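Local coordinates for protein 5,10-methylenetetrahydromethanopterin reductase (Methanopyrus kandleri, PDB 1EZW) that catalyses the reversible, coenzyme F420-dependent reduction of methylenetetrahydromethanopterin to methyltetrahydromethanopterin in methanogenesis from carbon dioxide, at residues P111-I116 and E122-P127; D38-Y43 and F103-L108. One frame throughout, in Å; residues are numbered along the deposited sequence. Where two conformers were deposited one is given.

Contact 1: P111-I116 and E122-P127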
loop_
_atom_site.group_PDB
_atom_site.type_symbol
_atom_site.label_atom_id
_atom_site.label_comp_id
_atom_site.label_asym_id
_atom_site.label_seq_id
_atom_site.Cartn_x
_atom_site.Cartn_y
_atom_site.Cartn_z
ATOM N N PRO A 111 -0.176 -18.759 -34.496
ATOM C CA PRO A 111 1.053 -18.615 -33.709
ATOM C C PRO A 111 1.915 -17.463 -34.206
ATOM O O PRO A 111 1.918 -17.134 -35.403
ATOM C CB PRO A 111 1.732 -19.976 -33.889
ATOM C CG PRO A 111 1.112 -20.495 -35.220
ATOM C CD PRO A 111 -0.313 -20.149 -34.962
ATOM N N CYS A 112 2.637 -16.835 -33.281
ATOM C CA CYS A 112 3.500 -15.729 -33.645
ATOM C C CYS A 112 4.913 -16.264 -33.841
ATOM O O CYS A 112 5.570 -16.702 -32.888
ATOM C CB CYS A 112 3.479 -14.648 -32.548
ATOM S SG CYS A 112 4.404 -13.194 -33.023
ATOM N N LYS A 113 5.382 -16.244 -35.089
ATOM C CA LYS A 113 6.711 -16.760 -35.385
ATOM C C LYS A 113 7.699 -15.685 -35.794
ATOM O O LYS A 113 8.796 -15.992 -36.252
ATOM C CB LYS A 113 6.621 -17.855 -36.475
ATOM C CG LYS A 113 5.637 -18.974 -36.062
ATOM C CD LYS A 113 5.652 -20.210 -37.004
ATOM C CE LYS A 113 6.902 -21.019 -36.793
ATOM N NZ LYS A 113 6.981 -22.199 -37.709
ATOM N N ILE A 114 7.313 -14.423 -35.599
ATOM C CA ILE A 114 8.171 -13.290 -35.944
ATOM C C ILE A 114 9.384 -13.208 -35.010
ATOM O O ILE A 114 9.239 -13.338 -33.784
ATOM C CB ILE A 114 7.401 -11.956 -35.789
ATOM C CG1 ILE A 114 6.114 -11.971 -36.620
ATOM C CG2 ILE A 114 8.319 -10.784 -36.186
ATOM C CD1 ILE A 114 5.150 -10.842 -36.304
ATOM N N PRO A 115 10.608 -13.085 -35.557
ATOM C CA PRO A 115 11.814 -12.968 -34.711
ATOM C C PRO A 115 11.807 -11.478 -34.327
ATOM O O PRO A 115 12.733 -10.714 -34.645
ATOM C CB PRO A 115 12.934 -13.344 -35.689
ATOM C CG PRO A 115 12.443 -12.739 -36.984
ATOM C CD PRO A 115 10.992 -13.215 -36.989
ATOM N N ILE A 116 10.745 -11.076 -33.618
ATOM C CA ILE A 116 10.527 -9.679 -33.246
ATOM C C ILE A 116 11.700 -8.928 -32.644
ATOM O O ILE A 116 11.959 -7.777 -33.004
ATOM C CB ILE A 116 9.319 -9.526 -32.260
ATOM C CG1 ILE A 116 8.030 -10.022 -32.919
ATOM C CG2 ILE A 116 9.158 -8.035 -31.848
ATOM C CD1 ILE A 116 6.759 -9.871 -32.052
ATOM N N GLU A 122 15.213 -12.528 -40.148
ATOM C CA GLU A 122 13.929 -12.443 -40.815
ATOM C C GLU A 122 13.245 -13.788 -40.754
ATOM O O GLU A 122 12.037 -13.878 -40.903
ATOM C CB GLU A 122 14.095 -12.004 -42.270
ATOM C CG GLU A 122 15.057 -12.858 -43.074
ATOM C CD GLU A 122 15.191 -12.374 -44.512
ATOM O OE1 GLU A 122 15.476 -11.167 -44.711
ATOM O OE2 GLU A 122 15.025 -13.203 -45.434
ATOM N N ASP A 123 14.029 -14.834 -40.521
ATOM C CA ASP A 123 13.493 -16.188 -40.456
ATOM C C ASP A 123 12.523 -16.433 -39.289
ATOM O O ASP A 123 12.777 -16.014 -38.145
ATOM C CB ASP A 123 14.645 -17.181 -40.319
ATOM C CG ASP A 123 15.577 -17.153 -41.512
ATOM O OD1 ASP A 123 16.684 -17.689 -41.368
ATOM O OD2 ASP A 123 15.189 -16.610 -42.579
ATOM N N GLU A 124 11.445 -17.156 -39.582
ATOM C CA GLU A 124 10.451 -17.519 -38.563
ATOM C C GLU A 124 11.096 -18.341 -37.466
ATOM O O GLU A 124 12.023 -19.101 -37.702
ATOM C CB GLU A 124 9.331 -18.354 -39.162
ATOM C CG GLU A 124 8.561 -17.717 -40.249
ATOM C CD GLU A 124 7.351 -18.548 -40.592
ATOM O OE1 GLU A 124 7.443 -19.791 -40.529
ATOM O OE2 GLU A 124 6.318 -17.952 -40.923
ATOM N N VAL A 125 10.558 -18.227 -36.256
ATOM C CA VAL A 125 11.098 -18.930 -35.112
ATOM C C VAL A 125 9.942 -19.636 -34.427
ATOM O O VAL A 125 8.867 -19.045 -34.244
ATOM C CB VAL A 125 11.728 -17.919 -34.095
ATOM C CG1 VAL A 125 12.282 -18.666 -32.885
ATOM C CG2 VAL A 125 12.836 -17.122 -34.746
ATOM N N GLY A 126 10.149 -20.891 -34.042
ATOM C CA GLY A 126 9.088 -21.615 -33.375
ATOM C C GLY A 126 8.847 -21.020 -31.978
ATOM O O GLY A 126 9.790 -20.592 -31.313
ATOM N N PRO A 127 7.590 -20.970 -31.536
ATOM C CA PRO A 127 7.216 -20.439 -30.216
ATOM C C PRO A 127 7.970 -21.129 -29.082
ATOM O O PRO A 127 8.360 -20.476 -28.104
ATOM C CB PRO A 127 5.709 -20.699 -30.184
ATOM C CG PRO A 127 5.343 -20.442 -31.615
ATOM C CD PRO A 127 6.378 -21.359 -32.271
HETATM O O HOH W 1 8.052 -17.589 -32.095
HETATM O O HOH W 2 9.262 -16.360 -32.402
#

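Contact 2: D38-Y43 and F103-L108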
loop_
_atom_site.group_PDB
_atom_site.type_symbol
_atom_site.label_atom_id
_atom_site.label_comp_id
_atom_site.label_asym_id
_atom_site.label_seq_id
_atom_site.Cartn_x
_atom_site.Cartn_y
_atom_site.Cartn_z
ATOM N N ASP A 38 -2.315 -12.062 -18.476
ATOM C CA ASP A 38 -1.727 -10.909 -19.152
ATOM C C ASP A 38 -2.362 -10.667 -20.507
ATOM O O ASP A 38 -1.911 -11.249 -21.508
ATOM C CB ASP A 38 -0.189 -11.132 -19.289
ATOM C CG ASP A 38 0.483 -10.103 -20.189
ATOM O OD1 ASP A 38 0.028 -8.950 -20.149
ATOM O OD2 ASP A 38 1.447 -10.459 -20.907
ATOM N N HIS A 39 -3.424 -9.851 -20.553
ATOM C CA HIS A 39 -4.122 -9.525 -21.821
ATOM C C HIS A 39 -4.276 -8.009 -21.861
ATOM O O HIS A 39 -4.774 -7.438 -20.887
ATOM C CB HIS A 39 -5.519 -10.172 -21.867
ATOM C CG HIS A 39 -5.491 -11.659 -22.049
ATOM N ND1 HIS A 39 -6.633 -12.434 -22.054
ATOM C CD2 HIS A 39 -4.456 -12.510 -22.254
ATOM C CE1 HIS A 39 -6.300 -13.698 -22.250
ATOM N NE2 HIS A 39 -4.985 -13.771 -22.371
ATOM N N TYR A 40 -3.899 -7.377 -22.985
ATOM C CA TYR A 40 -3.930 -5.919 -23.099
ATOM C C TYR A 40 -5.302 -5.324 -22.794
ATOM O O TYR A 40 -5.403 -4.162 -22.371
ATOM C CB TYR A 40 -3.497 -5.488 -24.527
ATOM C CG TYR A 40 -4.654 -5.600 -25.495
ATOM C CD1 TYR A 40 -5.569 -4.546 -25.628
ATOM C CD2 TYR A 40 -4.984 -6.850 -26.067
ATOM C CE1 TYR A 40 -6.798 -4.718 -26.263
ATOM C CE2 TYR A 40 -6.226 -7.033 -26.716
ATOM C CZ TYR A 40 -7.122 -5.983 -26.794
ATOM O OH TYR A 40 -8.394 -6.196 -27.298
ATOM N N ASN A 41 -6.373 -6.102 -23.003
ATOM C CA ASN A 41 -7.695 -5.525 -22.804
ATOM C C ASN A 41 -8.095 -5.357 -21.352
ATOM O O ASN A 41 -9.051 -4.668 -21.043
ATOM C CB ASN A 41 -8.777 -6.352 -23.537
ATOM C CG ASN A 41 -8.720 -7.824 -23.202
ATOM O OD1 ASN A 41 -7.696 -8.463 -23.358
ATOM N ND2 ASN A 41 -9.837 -8.372 -22.772
ATOM N N ASN A 42 -7.344 -5.981 -20.460
ATOM C CA ASN A 42 -7.669 -5.912 -19.034
ATOM C C ASN A 42 -6.651 -5.045 -18.332
ATOM O O ASN A 42 -5.781 -4.471 -18.992
ATOM C CB ASN A 42 -7.647 -7.323 -18.461
ATOM C CG ASN A 42 -8.785 -8.166 -19.034
ATOM O OD1 ASN A 42 -9.895 -7.677 -19.154
ATOM N ND2 ASN A 42 -8.514 -9.411 -19.362
ATOM N N TYR A 43 -6.762 -4.931 -17.005
ATOM C CA TYR A 43 -5.771 -4.127 -16.282
ATOM C C TYR A 43 -4.424 -4.876 -16.388
ATOM O O TYR A 43 -4.357 -6.100 -16.530
ATOM C CB TYR A 43 -6.212 -3.908 -14.834
ATOM C CG TYR A 43 -7.385 -2.980 -14.721
ATOM C CD1 TYR A 43 -8.672 -3.473 -14.477
ATOM C CD2 TYR A 43 -7.198 -1.587 -14.870
ATOM C CE1 TYR A 43 -9.777 -2.592 -14.375
ATOM C CE2 TYR A 43 -8.263 -0.708 -14.770
ATOM C CZ TYR A 43 -9.550 -1.217 -14.525
ATOM O OH TYR A 43 -10.593 -0.330 -14.431
ATOM N N PHE A 103 -4.149 -12.192 -29.534
ATOM C CA PHE A 103 -3.244 -11.749 -30.595
ATOM C C PHE A 103 -4.008 -11.281 -31.834
ATOM O O PHE A 103 -3.650 -10.266 -32.435
ATOM C CB PHE A 103 -2.221 -12.842 -30.916
ATOM C CG PHE A 103 -1.012 -12.814 -30.019
ATOM C CD1 PHE A 103 -1.114 -12.428 -28.669
ATOM C CD2 PHE A 103 0.230 -13.200 -30.505
ATOM C CE1 PHE A 103 0.006 -12.435 -27.833
ATOM C CE2 PHE A 103 1.357 -13.205 -29.680
ATOM C CZ PHE A 103 1.248 -12.823 -28.341
ATOM N N ASP A 104 -5.106 -11.960 -32.196
ATOM C CA ASP A 104 -5.862 -11.466 -33.352
ATOM C C ASP A 104 -6.348 -10.024 -33.109
ATOM O O ASP A 104 -6.266 -9.151 -34.005
ATOM C CB ASP A 104 -7.074 -12.374 -33.659
ATOM C CG ASP A 104 -6.666 -13.715 -34.269
ATOM O OD1 ASP A 104 -5.534 -13.835 -34.767
ATOM O OD2 ASP A 104 -7.504 -14.652 -34.267
ATOM N N LYS A 105 -6.833 -9.769 -31.893
ATOM C CA LYS A 105 -7.326 -8.440 -31.562
ATOM C C LYS A 105 -6.183 -7.435 -31.649
ATOM O O LYS A 105 -6.382 -6.340 -32.129
ATOM C CB LYS A 105 -7.915 -8.393 -30.141
ATOM C CG LYS A 105 -9.263 -9.119 -29.970
ATOM C CD LYS A 105 -9.586 -9.169 -28.478
ATOM C CE LYS A 105 -10.837 -9.974 -28.143
ATOM N NZ LYS A 105 -10.881 -10.111 -26.640
ATOM N N MET A 106 -4.997 -7.814 -31.177
ATOM C CA MET A 106 -3.856 -6.893 -31.190
ATOM C C MET A 106 -3.300 -6.638 -32.578
ATOM O O MET A 106 -2.672 -5.606 -32.795
ATOM C CB MET A 106 -2.725 -7.430 -30.318
ATOM C CG MET A 106 -3.118 -7.589 -28.864
ATOM S SD MET A 106 -1.747 -8.108 -27.829
ATOM C CE MET A 106 -0.904 -6.467 -27.599
ATOM N N GLY A 107 -3.502 -7.594 -33.485
ATOM C CA GLY A 107 -2.987 -7.467 -34.843
ATOM C C GLY A 107 -1.733 -8.309 -35.027
ATOM O O GLY A 107 -1.054 -8.213 -36.039
ATOM N N LEU A 108 -1.396 -9.148 -34.056
ATOM C CA LEU A 108 -0.212 -9.978 -34.162
ATOM C C LEU A 108 -0.620 -11.343 -34.692
ATOM O O LEU A 108 -1.701 -11.823 -34.385
ATOM C CB LEU A 108 0.425 -10.176 -32.784
ATOM C CG LEU A 108 1.091 -8.944 -32.166
ATOM C CD1 LEU A 108 1.592 -9.315 -30.756
ATOM C CD2 LEU A 108 2.274 -8.495 -33.039
#

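Contact 1: P111-I116 and E122-P127
The pyrrolidine ring of Pro115 is approached obliquely at its CG and CD rim by the carbonyl oxygen of Asp123, with Asp123 O 3.5 Å from Pro115 CG. Val125 CG2 lies more nearly over the ring on that side, 3.9 Å from Pro115 CB, while the backbone carbon of Glu122 lies beyond CG. The flat peptide group after Lys113 is used differently: Val125 N donates to Lys113 O at 2.8 Å, in the carbonyl plane and on a lone pair. A CA-H of Glu124 adds a second, weaker approach to that oxygen, its CA 3.2 Å from Lys113 O.

Lys113 lays its aliphatic chain alongside the carbonyl of Val125, with Lys113 CB 3.4 Å from Val125 O. Its chain then bends at chi3 (73°), which brings NZ toward the carboxylate of Glu124, where NZ and OE1 form a long salt bridge of 3.7 Å at this exposed surface. With an alanine here, only CB would remain beside Val125 O, and Glu124 would probably be left without this distant positive mate. Val125 O is also served by water: one site joins it to Cys112 O, and a second, too close for both to be filled at once, lies toward Ile114 O.

Farther along, Pro127 CG packs 4.0 Å from Cys112 O. Ile114 and Ile116 face Pro119 and Ile116 of the second subunit. One hydrogen bond, an inverse gamma turn centred on Pro115 and Gly126 as N-cap of helix 127-142 mark this as an irregular loop folded back on itself, a long connection between helices of a (beta/alpha)8 barrel.

Contact 2: D38-Y43 and F103-L108
Tyr40 forms a Met-aromatic contact with Met106 and crosses Lys105, joining the strand-to-helix loop after strand 33-36 of the TIM barrel to the C-terminal end of helix 100-106. With CG set between the backbone N and the carbonyl carbon (chi1 82°), the phenol is directed at the helix. The side chains of Tyr40 and Met106 run antiparallel, one beside the other: Met106 CG lies 3.4 Å from Tyr40 CD2, and the thioether turns back until Met106 CE is 4.1 Å from Tyr40 CB. The sulfur stands oblique to the ring, Met106 SD being 5.0 Å from the centroid of the Tyr40 ring and 60° off its normal.

Lys105 takes the far end of the phenol. Its extended chain runs at about a right angle to Tyr40, and the methylenes pass close by the hydroxyl, with Lys105 CD 3.4 Å from Tyr40 OH. Asn41 CB, from the same loop as Tyr40, rests over one face of the Tyr40 ring, 3.6 Å above the plane and offset toward the rim.

No hydrogen bond joins the two segments; their polar ends turn to the second subunit instead. Asp160 of the second subunit gives its backbone O to Tyr40 OH and its carboxylate to Lys105 NZ, so one residue holds both the phenol hydroxyl and the lysine ammonium. On the helix side a Schellman motif with Gly107 at positive phi closes the last turn: Leu108 N bonds Phe103 O at 3.0 Å and Gly107 N, weakly, Asp104 O, while Gly107 N additionally bonds Phe103 O at 2.9 Å.

How the contacts relate
The two contacts follow one another along the chain: contact 2 ends as helix 100-106 terminates, and contact 1 opens three residues later. Their centres are about 18 Å apart, yet they meet directly where Cys112 CB packs 3.8 Å from Phe103 CE2. A common neighbour is the loop after strand 60-63, whose Asn67 is touched by Phe103 and whose Tyr69 is touched by Cys112 and Pro127. Contact 2 is the more central and buried, its centre about 16 Å from that of the chain against about 22 Å for contact 1. Both reach the second subunit. The magnesium ion, at Thr56 and Ser57, involves residues of neither contact.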